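Local coordinates for protein transcriptional activator TenA-1 (Sulfolobus solfataricus P2, PDB 2QZC) that probably acts as a TenA-like thiaminase, built on an all-helical heme oxygenase-like fold, at residues I28-G34 against Y147-N153; Y141-D146 against W159-A164; T106-L110 against D210-Y214. All coordinates share one frame; numbering follows the deposited sequence.

Interaction 1: I28-G34 against Y147-N153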
loop_
_atom_site.group_PDB
_atom_site.type_symbol
_atom_site.label_atom_id
_atom_site.label_comp_id
_atom_site.label_asym_id
_atom_site.label_seq_id
_atom_site.Cartn_x
_atom_site.Cartn_y
_atom_site.Cartn_z
ATOM N N ILE A 28 10.734 24.471 -15.315
ATOM C CA ILE A 28 10.744 24.965 -13.937
ATOM C C ILE A 28 11.100 26.453 -13.854
ATOM O O ILE A 28 10.473 27.195 -13.078
ATOM C CB ILE A 28 11.720 24.134 -13.080
ATOM C CG1 ILE A 28 11.120 22.722 -12.932
ATOM C CG2 ILE A 28 12.039 24.804 -11.715
ATOM C CD1 ILE A 28 12.191 21.697 -12.504
ATOM N N LEU A 29 12.089 26.884 -14.635
ATOM C CA LEU A 29 12.462 28.309 -14.673
ATOM C C LEU A 29 11.288 29.155 -15.130
ATOM O O LEU A 29 11.078 30.254 -14.589
ATOM C CB LEU A 29 13.664 28.533 -15.590
ATOM C CG LEU A 29 14.962 27.785 -15.259
ATOM C CD1 LEU A 29 16.134 28.129 -16.251
ATOM C CD2 LEU A 29 15.364 27.993 -13.795
ATOM N N LYS A 30 10.495 28.650 -16.081
ATOM C CA LYS A 30 9.317 29.366 -16.581
ATOM C C LYS A 30 8.170 29.333 -15.578
ATOM O O LYS A 30 7.341 30.247 -15.567
ATOM C CB LYS A 30 8.888 28.901 -17.957
ATOM C CG LYS A 30 9.956 29.147 -19.019
ATOM C CD LYS A 30 9.494 28.823 -20.419
ATOM C CE LYS A 30 8.593 29.934 -20.978
ATOM N NZ LYS A 30 9.251 31.306 -21.065
HETATM N N MSE A 31 8.087 28.289 -14.737
HETATM C CA MSE A 31 7.120 28.317 -13.621
HETATM C C MSE A 31 7.510 29.401 -12.600
HETATM O O MSE A 31 6.660 30.145 -12.109
HETATM C CB MSE A 31 6.963 26.954 -12.901
HETATM C CG MSE A 31 6.139 25.999 -13.684
HETATM SE SE MSE A 31 5.544 24.507 -12.572
HETATM C CE MSE A 31 7.175 23.727 -12.282
ATOM N N ARG A 32 8.797 29.463 -12.288
ATOM C CA ARG A 32 9.321 30.403 -11.285
ATOM C C ARG A 32 9.112 31.848 -11.732
ATOM O O ARG A 32 8.774 32.676 -10.878
ATOM C CB ARG A 32 10.804 30.146 -10.995
ATOM C CG ARG A 32 11.485 31.154 -10.039
ATOM C CD ARG A 32 10.877 31.171 -8.690
ATOM N NE ARG A 32 11.506 32.175 -7.835
ATOM C CZ ARG A 32 11.237 33.481 -7.863
ATOM N NH1 ARG A 32 10.386 34.017 -8.737
ATOM N NH2 ARG A 32 11.871 34.293 -7.010
ATOM N N ASP A 33 9.328 32.167 -13.006
ATOM C CA ASP A 33 9.100 33.574 -13.469
ATOM C C ASP A 33 7.675 33.812 -13.914
ATOM O O ASP A 33 7.327 34.905 -14.350
ATOM C CB ASP A 33 10.156 34.041 -14.486
ATOM C CG ASP A 33 10.053 33.429 -15.843
ATOM O OD1 ASP A 33 9.085 32.764 -16.198
ATOM O OD2 ASP A 33 11.018 33.669 -16.626
ATOM N N GLY A 34 6.846 32.774 -13.867
ATOM C CA GLY A 34 5.447 32.841 -14.230
ATOM C C GLY A 34 5.133 32.832 -15.691
ATOM O O GLY A 34 3.943 32.842 -16.024
ATOM N N TYR A 147 11.719 25.931 -4.666
ATOM C CA TYR A 147 12.111 26.981 -5.592
ATOM C C TYR A 147 10.911 27.724 -6.178
ATOM O O TYR A 147 10.818 28.965 -6.138
ATOM C CB TYR A 147 12.968 26.393 -6.697
ATOM C CG TYR A 147 13.457 27.376 -7.723
ATOM C CD1 TYR A 147 14.346 28.382 -7.390
ATOM C CD2 TYR A 147 13.056 27.271 -9.044
ATOM C CE1 TYR A 147 14.804 29.288 -8.381
ATOM C CE2 TYR A 147 13.499 28.144 -10.023
ATOM C CZ TYR A 147 14.374 29.142 -9.697
ATOM O OH TYR A 147 14.794 29.991 -10.714
ATOM N N VAL A 148 9.967 26.965 -6.714
ATOM C CA VAL A 148 8.823 27.515 -7.414
ATOM C C VAL A 148 7.799 28.205 -6.515
ATOM O O VAL A 148 7.013 29.042 -7.010
ATOM C CB VAL A 148 8.183 26.418 -8.320
ATOM C CG1 VAL A 148 6.896 26.882 -9.082
ATOM C CG2 VAL A 148 9.210 25.900 -9.346
ATOM N N ILE A 149 7.816 27.925 -5.205
ATOM C CA ILE A 149 6.873 28.590 -4.262
ATOM C C ILE A 149 7.001 30.115 -4.281
ATOM O O ILE A 149 6.035 30.793 -3.950
ATOM C CB ILE A 149 7.018 28.011 -2.814
ATOM C CG1 ILE A 149 5.820 28.360 -1.927
ATOM C CG2 ILE A 149 8.360 28.381 -2.184
ATOM C CD1 ILE A 149 4.505 27.807 -2.392
ATOM N N ASP A 150 8.173 30.629 -4.673
ATOM C CA ASP A 150 8.383 32.076 -4.775
ATOM C C ASP A 150 7.871 32.695 -6.069
ATOM O O ASP A 150 8.026 33.907 -6.270
ATOM C CB ASP A 150 9.857 32.407 -4.582
ATOM C CG ASP A 150 10.342 32.067 -3.183
ATOM O OD1 ASP A 150 9.557 32.156 -2.212
ATOM O OD2 ASP A 150 11.517 31.700 -3.067
ATOM N N SER A 151 7.305 31.899 -6.977
ATOM C CA SER A 151 6.711 32.420 -8.200
ATOM C C SER A 151 5.679 33.510 -7.927
ATOM O O SER A 151 4.921 33.400 -6.977
ATOM C CB SER A 151 5.961 31.297 -8.944
ATOM O OG SER A 151 5.473 31.737 -10.208
ATOM N N PRO A 152 5.611 34.529 -8.806
ATOM C CA PRO A 152 4.526 35.488 -8.688
ATOM C C PRO A 152 3.194 34.976 -9.256
ATOM O O PRO A 152 2.177 35.630 -9.106
ATOM C CB PRO A 152 5.055 36.650 -9.525
ATOM C CG PRO A 152 5.807 36.042 -10.576
ATOM C CD PRO A 152 6.518 34.887 -9.899
ATOM N N ASN A 153 3.208 33.795 -9.888
ATOM C CA ASN A 153 2.041 33.213 -10.546
ATOM C C ASN A 153 1.230 32.393 -9.555
ATOM O O ASN A 153 1.784 31.469 -8.925
ATOM C CB ASN A 153 2.536 32.332 -11.691
ATOM C CG ASN A 153 1.418 31.845 -12.544
ATOM O OD1 ASN A 153 0.692 30.930 -12.152
ATOM N ND2 ASN A 153 1.255 32.439 -13.705
HETATM O O HOH W 1 12.825 30.769 -5.185
#
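S151 OG donates to M31 O, the single direct hydrogen bond between 28-34 and 147-153; it measures 2.7 Å, lies in the carbonyl plane and has a C=O...donor angle of 157°. The hydroxyl also accepts from N153 N at 3.1 Å, so both roles are used and its rotation is fixed.

Apolar contact centres on Y147. R32 CD stands over the middle of one ring face, 4.2 Å from the centroid and 12° off the normal, a CH-pi contact; I28 CG2 meets the ring edge, 3.8 Å from Y147 CD2. V148 divides its branches, CG1 against M31 CB and CG2 against I28 CG2.

The R32 chain bends at chi2 (61°), which lays its methylenes across the tyrosine and brings one guanidinium face over D150 O. Polar linkage there runs through a water that accepts from R32 NE and donates to Y147 O and D150 OD2. With an alanine in place of R32, the Y147 ring would probably lose the CG and CD methylenes that lie across its face, and the water its N-H donor.

The serine forms an ST turn, and N153, whose OD1 caps Y156 N, is the N-cap of helix 154-164: a helix-to-helix connection docked on the end of helix 26-32.

Interaction 2: Y141-D146 against W159-A164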
loop_
_atom_site.group_PDB
_atom_site.type_symbol
_atom_site.label_atom_id
_atom_site.label_comp_id
_atom_site.label_asym_id
_atom_site.label_seq_id
_atom_site.Cartn_x
_atom_site.Cartn_y
_atom_site.Cartn_z
ATOM N N TYR A 141 11.147 16.645 -6.670
ATOM C CA TYR A 141 9.989 17.538 -6.548
ATOM C C TYR A 141 9.988 18.341 -5.235
ATOM O O TYR A 141 9.480 19.464 -5.205
ATOM C CB TYR A 141 8.665 16.799 -6.769
ATOM C CG TYR A 141 8.233 16.707 -8.222
ATOM C CD1 TYR A 141 9.122 16.312 -9.242
ATOM C CD2 TYR A 141 6.952 17.032 -8.592
ATOM C CE1 TYR A 141 8.709 16.197 -10.576
ATOM C CE2 TYR A 141 6.532 16.900 -9.905
ATOM C CZ TYR A 141 7.402 16.559 -10.909
ATOM O OH TYR A 141 6.951 16.457 -12.204
ATOM N N SER A 142 10.584 17.796 -4.188
ATOM C CA SER A 142 10.744 18.550 -2.926
ATOM C C SER A 142 11.586 19.811 -3.176
ATOM O O SER A 142 11.208 20.929 -2.755
ATOM C CB SER A 142 11.396 17.666 -1.870
ATOM O OG SER A 142 11.381 18.333 -0.610
ATOM N N ILE A 143 12.694 19.644 -3.911
ATOM C CA ILE A 143 13.636 20.721 -4.271
ATOM C C ILE A 143 12.958 21.748 -5.172
ATOM O O ILE A 143 13.095 22.973 -5.010
ATOM C CB ILE A 143 14.907 20.124 -4.983
ATOM C CG1 ILE A 143 15.773 19.432 -3.935
ATOM C CG2 ILE A 143 15.745 21.194 -5.731
ATOM C CD1 ILE A 143 16.928 18.695 -4.525
ATOM N N VAL A 144 12.265 21.250 -6.168
ATOM C CA VAL A 144 11.596 22.105 -7.128
ATOM C C VAL A 144 10.483 22.910 -6.474
ATOM O O VAL A 144 10.332 24.102 -6.761
ATOM C CB VAL A 144 11.073 21.277 -8.327
ATOM C CG1 VAL A 144 10.157 22.111 -9.263
ATOM C CG2 VAL A 144 12.255 20.648 -9.092
ATOM N N GLY A 145 9.709 22.276 -5.608
ATOM C CA GLY A 145 8.654 22.981 -4.889
ATOM C C GLY A 145 9.206 24.109 -4.038
ATOM O O GLY A 145 8.623 25.210 -4.029
ATOM N N ASP A 146 10.338 23.892 -3.362
ATOM C CA ASP A 146 10.968 24.970 -2.551
ATOM C C ASP A 146 11.377 26.168 -3.409
ATOM O O ASP A 146 11.398 27.312 -2.909
ATOM C CB ASP A 146 12.198 24.475 -1.809
ATOM C CG ASP A 146 11.877 23.457 -0.741
ATOM O OD1 ASP A 146 10.706 23.299 -0.312
ATOM O OD2 ASP A 146 12.854 22.795 -0.327
ATOM N N TRP A 159 0.600 25.042 -7.065
ATOM C CA TRP A 159 1.193 23.727 -7.359
ATOM C C TRP A 159 2.369 23.464 -6.440
ATOM O O TRP A 159 2.459 22.393 -5.817
ATOM C CB TRP A 159 1.644 23.701 -8.822
ATOM C CG TRP A 159 2.408 22.446 -9.220
ATOM C CD1 TRP A 159 1.879 21.262 -9.666
ATOM C CD2 TRP A 159 3.817 22.299 -9.256
ATOM N NE1 TRP A 159 2.875 20.376 -9.914
ATOM C CE2 TRP A 159 4.080 20.961 -9.672
ATOM C CE3 TRP A 159 4.891 23.119 -8.913
ATOM C CZ2 TRP A 159 5.378 20.464 -9.798
ATOM C CZ3 TRP A 159 6.166 22.624 -8.991
ATOM C CH2 TRP A 159 6.410 21.296 -9.457
ATOM N N ALA A 160 3.276 24.439 -6.334
ATOM C CA ALA A 160 4.479 24.301 -5.520
ATOM C C ALA A 160 4.206 24.142 -4.038
ATOM O O ALA A 160 4.965 23.443 -3.345
ATOM C CB ALA A 160 5.461 25.466 -5.755
ATOM N N SER A 161 3.106 24.727 -3.550
ATOM C CA SER A 161 2.808 24.701 -2.110
ATOM C C SER A 161 2.639 23.293 -1.593
ATOM O O SER A 161 2.990 23.035 -0.440
ATOM C CB SER A 161 1.587 25.558 -1.779
ATOM O OG SER A 161 0.400 24.975 -2.287
ATOM N N PHE A 162 2.132 22.370 -2.425
ATOM C CA PHE A 162 2.053 20.986 -1.980
ATOM C C PHE A 162 3.453 20.377 -1.721
ATOM O O PHE A 162 3.717 19.800 -0.663
ATOM C CB PHE A 162 1.275 20.129 -2.938
ATOM C CG PHE A 162 1.322 18.676 -2.573
ATOM C CD1 PHE A 162 0.890 18.251 -1.297
ATOM C CD2 PHE A 162 1.868 17.740 -3.449
ATOM C CE1 PHE A 162 0.981 16.899 -0.921
ATOM C CE2 PHE A 162 1.935 16.393 -3.092
ATOM C CZ PHE A 162 1.492 15.975 -1.822
ATOM N N TYR A 163 4.349 20.555 -2.685
ATOM C CA TYR A 163 5.692 19.998 -2.593
ATOM C C TYR A 163 6.590 20.693 -1.584
ATOM O O TYR A 163 7.551 20.084 -1.122
ATOM C CB TYR A 163 6.324 19.929 -3.994
ATOM C CG TYR A 163 5.477 19.097 -4.925
ATOM C CD1 TYR A 163 5.404 17.738 -4.758
ATOM C CD2 TYR A 163 4.727 19.657 -5.940
ATOM C CE1 TYR A 163 4.594 16.957 -5.553
ATOM C CE2 TYR A 163 3.926 18.864 -6.759
ATOM C CZ TYR A 163 3.875 17.511 -6.570
ATOM O OH TYR A 163 3.086 16.708 -7.388
ATOM N N ALA A 164 6.285 21.967 -1.279
ATOM C CA ALA A 164 6.992 22.752 -0.261
ATOM C C ALA A 164 6.436 22.504 1.159
ATOM O O ALA A 164 7.048 22.962 2.138
ATOM C CB ALA A 164 6.901 24.272 -0.620
HETATM O O HOH W 2 9.546 24.461 1.921
#
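G145 and A160 mark the close crossing of helices 127-148 and 154-164, consecutive helices of the heme oxygenase-like bundle, beside an aromatic cluster of Y141, W159 and Y163. The segment axes approach to 7.5 Å at a signed angle of -126°, and the CA atoms of G145 and A160 are 4.4 Å apart.

The evidence for the glycine's part is steric: a CB modelled on G145 would fall 2.6 Å from Y163 CB, a clash. Its absence lets Y163 CB rest against G145 CA. A160 CB packs on G145 O at 3.6 Å.

In the cluster, the edge of Y141 meets the face of Y163 in a T-shaped pair, centroids 5.2 Å apart and planes at 80°; Y141 CD2 stands over the rim of that face, 3.7 Å from Y163 CZ. The opposite face of Y163 carries F162 CD2 from its own helix. W159 has CG anti to its backbone N (chi1 174°), which swings the indole towards segment 141-146: CZ2 comes 3.7 Å from Y141 CE2, the planes oblique, and V144 CG1 lies in the indole plane at its edge, 3.8 Å from W159 CH2.

The hydroxyl of the buried Y141 is hydrogen-bonded to Y44 OH. Imidazole beside Y141 and a glycerol weakly bonded to Y163 OH, both probably from the crystallisation liquor, may mark a pocket. At the margin, a water donates to D146 OD1 and A164 O, and D146 OD1 also forms a salt bridge with K169.

With no direct hydrogen bond between the segments, the crossing depends on shape and ring contacts.

Interaction 3: T106-L110 against D210-Y214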
loop_
_atom_site.group_PDB
_atom_site.type_symbol
_atom_site.label_atom_id
_atom_site.label_comp_id
_atom_site.label_asym_id
_atom_site.label_seq_id
_atom_site.Cartn_x
_atom_site.Cartn_y
_atom_site.Cartn_z
ATOM N N THR A 106 -7.082 10.680 -22.061
ATOM C CA THR A 106 -5.872 11.185 -22.741
ATOM C C THR A 106 -4.831 10.060 -22.705
ATOM O O THR A 106 -4.708 9.357 -21.718
ATOM C CB THR A 106 -5.318 12.429 -22.055
ATOM O OG1 THR A 106 -6.345 13.443 -22.062
ATOM C CG2 THR A 106 -4.096 12.987 -22.801
ATOM N N GLY A 107 -4.143 9.854 -23.815
ATOM C CA GLY A 107 -3.100 8.837 -23.841
ATOM C C GLY A 107 -1.833 9.325 -23.166
ATOM O O GLY A 107 -1.704 10.483 -22.754
ATOM N N TYR A 108 -0.891 8.421 -23.009
ATOM C CA TYR A 108 0.419 8.785 -22.524
ATOM C C TYR A 108 1.260 9.333 -23.689
ATOM O O TYR A 108 1.139 8.854 -24.812
ATOM C CB TYR A 108 1.196 7.561 -22.053
ATOM C CG TYR A 108 0.657 6.772 -20.869
ATOM C CD1 TYR A 108 -0.209 5.714 -21.083
ATOM C CD2 TYR A 108 1.045 7.044 -19.575
ATOM C CE1 TYR A 108 -0.657 4.933 -20.034
ATOM C CE2 TYR A 108 0.588 6.290 -18.503
ATOM C CZ TYR A 108 -0.250 5.226 -18.744
ATOM O OH TYR A 108 -0.711 4.424 -17.718
ATOM N N ASN A 109 2.120 10.311 -23.422
ATOM C CA ASN A 109 3.193 10.568 -24.374
ATOM C C ASN A 109 4.276 9.459 -24.207
ATOM O O ASN A 109 4.248 8.652 -23.259
ATOM C CB ASN A 109 3.737 11.981 -24.312
ATOM C CG ASN A 109 4.417 12.354 -23.007
ATOM O OD1 ASN A 109 5.067 11.531 -22.373
ATOM N ND2 ASN A 109 4.276 13.638 -22.610
ATOM N N LEU A 110 5.192 9.368 -25.162
ATOM C CA LEU A 110 6.162 8.273 -25.158
ATOM C C LEU A 110 7.008 8.288 -23.892
ATOM O O LEU A 110 7.240 7.217 -23.294
ATOM C CB LEU A 110 7.081 8.376 -26.386
ATOM C CG LEU A 110 8.228 7.358 -26.474
ATOM C CD1 LEU A 110 7.732 5.941 -26.392
ATOM C CD2 LEU A 110 9.058 7.566 -27.760
ATOM N N ASP A 210 4.094 16.848 -26.760
ATOM C CA ASP A 210 4.283 15.644 -27.580
ATOM C C ASP A 210 3.001 14.840 -27.783
ATOM O O ASP A 210 2.110 14.870 -26.949
ATOM C CB ASP A 210 5.306 14.692 -26.974
ATOM C CG ASP A 210 6.741 15.123 -27.128
ATOM O OD1 ASP A 210 7.052 16.044 -27.951
ATOM O OD2 ASP A 210 7.583 14.460 -26.466
ATOM N N PRO A 211 2.909 14.073 -28.894
ATOM C CA PRO A 211 1.728 13.237 -29.130
ATOM C C PRO A 211 1.381 12.298 -27.972
ATOM O O PRO A 211 2.250 11.583 -27.478
ATOM C CB PRO A 211 2.119 12.399 -30.342
ATOM C CG PRO A 211 3.085 13.279 -31.089
ATOM C CD PRO A 211 3.860 14.007 -30.027
ATOM N N THR A 212 0.116 12.290 -27.598
ATOM C CA THR A 212 -0.386 11.485 -26.482
ATOM C C THR A 212 -1.117 10.247 -26.997
ATOM O O THR A 212 -2.292 10.050 -26.740
ATOM C CB THR A 212 -1.245 12.359 -25.576
ATOM O OG1 THR A 212 -2.288 12.980 -26.363
ATOM C CG2 THR A 212 -0.430 13.476 -24.877
ATOM N N VAL A 213 -0.367 9.421 -27.694
ATOM C CA VAL A 213 -0.926 8.268 -28.433
ATOM C C VAL A 213 -0.679 6.899 -27.811
ATOM O O VAL A 213 -1.220 5.919 -28.312
ATOM C CB VAL A 213 -0.454 8.290 -29.904
ATOM C CG1 VAL A 213 -0.938 9.571 -30.612
ATOM C CG2 VAL A 213 1.059 8.172 -30.043
ATOM N N TYR A 214 0.115 6.826 -26.735
ATOM C CA TYR A 214 0.453 5.568 -26.100
ATOM C C TYR A 214 -0.508 5.199 -24.993
ATOM O O TYR A 214 -1.315 5.981 -24.513
ATOM C CB TYR A 214 1.908 5.616 -25.587
ATOM C CG TYR A 214 2.911 5.697 -26.680
ATOM C CD1 TYR A 214 3.270 6.903 -27.239
ATOM C CD2 TYR A 214 3.466 4.502 -27.191
ATOM C CE1 TYR A 214 4.195 6.931 -28.337
ATOM C CE2 TYR A 214 4.364 4.522 -28.221
ATOM C CZ TYR A 214 4.715 5.719 -28.780
ATOM O OH TYR A 214 5.633 5.627 -29.820
ATOM O OXT TYR A 214 -0.489 4.032 -24.573
HETATM O O HOH W 3 -4.859 11.679 -26.177
HETATM O O HOH W 4 4.956 11.124 -27.531
#
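Y108 and Y214 exchange two backbone hydrogen bonds, Y108 N to Y214 O at 2.9 Å and Y214 N to Y108 O at 3.0 Å, as in a hydrogen-bonded antiparallel pair. V213 and Y214 both face Y108, which makes a classic beta bulge. Neither segment is a regular strand, and their end-to-end directions differ by 99°, so the pairing stays local. The two bonds are unlike in geometry: Y214 N lies in the plane of the Y108 carbonyl, whereas Y108 N sits 44° out of the plane at Y214 O.

CA-H...O contacts extend the backbone approach. G107 CA lies 3.2 Å from T212 O, and a CB modelled on G107 would clash with that oxygen; N109 CA lies 3.4 Å from P211 O.

Among side chains, L110 CD1 stands over one face of the Y214 ring, 4.1 Å from its centroid, a CH-pi contact. With chi1 at 175°, the L110 side chain extends away from its own N and runs alongside the tyrosine, L110 CB lying 3.8 Å from Y214 CE1. Y108 O lies at the edge of the same ring, in plane. Y108 in turn brings its ring edge to the terminal carboxylate, CD1 being 3.6 Å from Y214 O, while its hydroxyl bonds to D54 OD2. T106 CG2 touches T212 at the other end of the contact. N109 OD1 caps N112 N, starting helix 110-125.

Two waters fill in the polar edges: one links G107 N with T212 OG1, the other accepts from L110 N and donates to P211 O. The C-terminal carboxylate is thus held by a main-chain N-H, and its negative charge would probably strengthen that bond.

Interactions 1 and 2 are neighbours, their centres 11 Å apart, and share helix 127-148; they touch where I28 CD1 meets V144 CG2 at 3.6 Å and where M31 CE meets W159 CZ3 at the same distance. Interaction 2 is buried and lacks direct hydrogen bonds, its chemistry being aromatic and steric. Interaction 1, nearer the surface at the end of the same helix, mixes apolar contact with a serine-to-carbonyl bond and a bridging water. Interaction 3 stands apart, its centre about 26 Å from both others, and joins two loops at the surface through backbone bonds and water. Direct polar bonding thus appears in the two outer contacts, which involve non-helical chain.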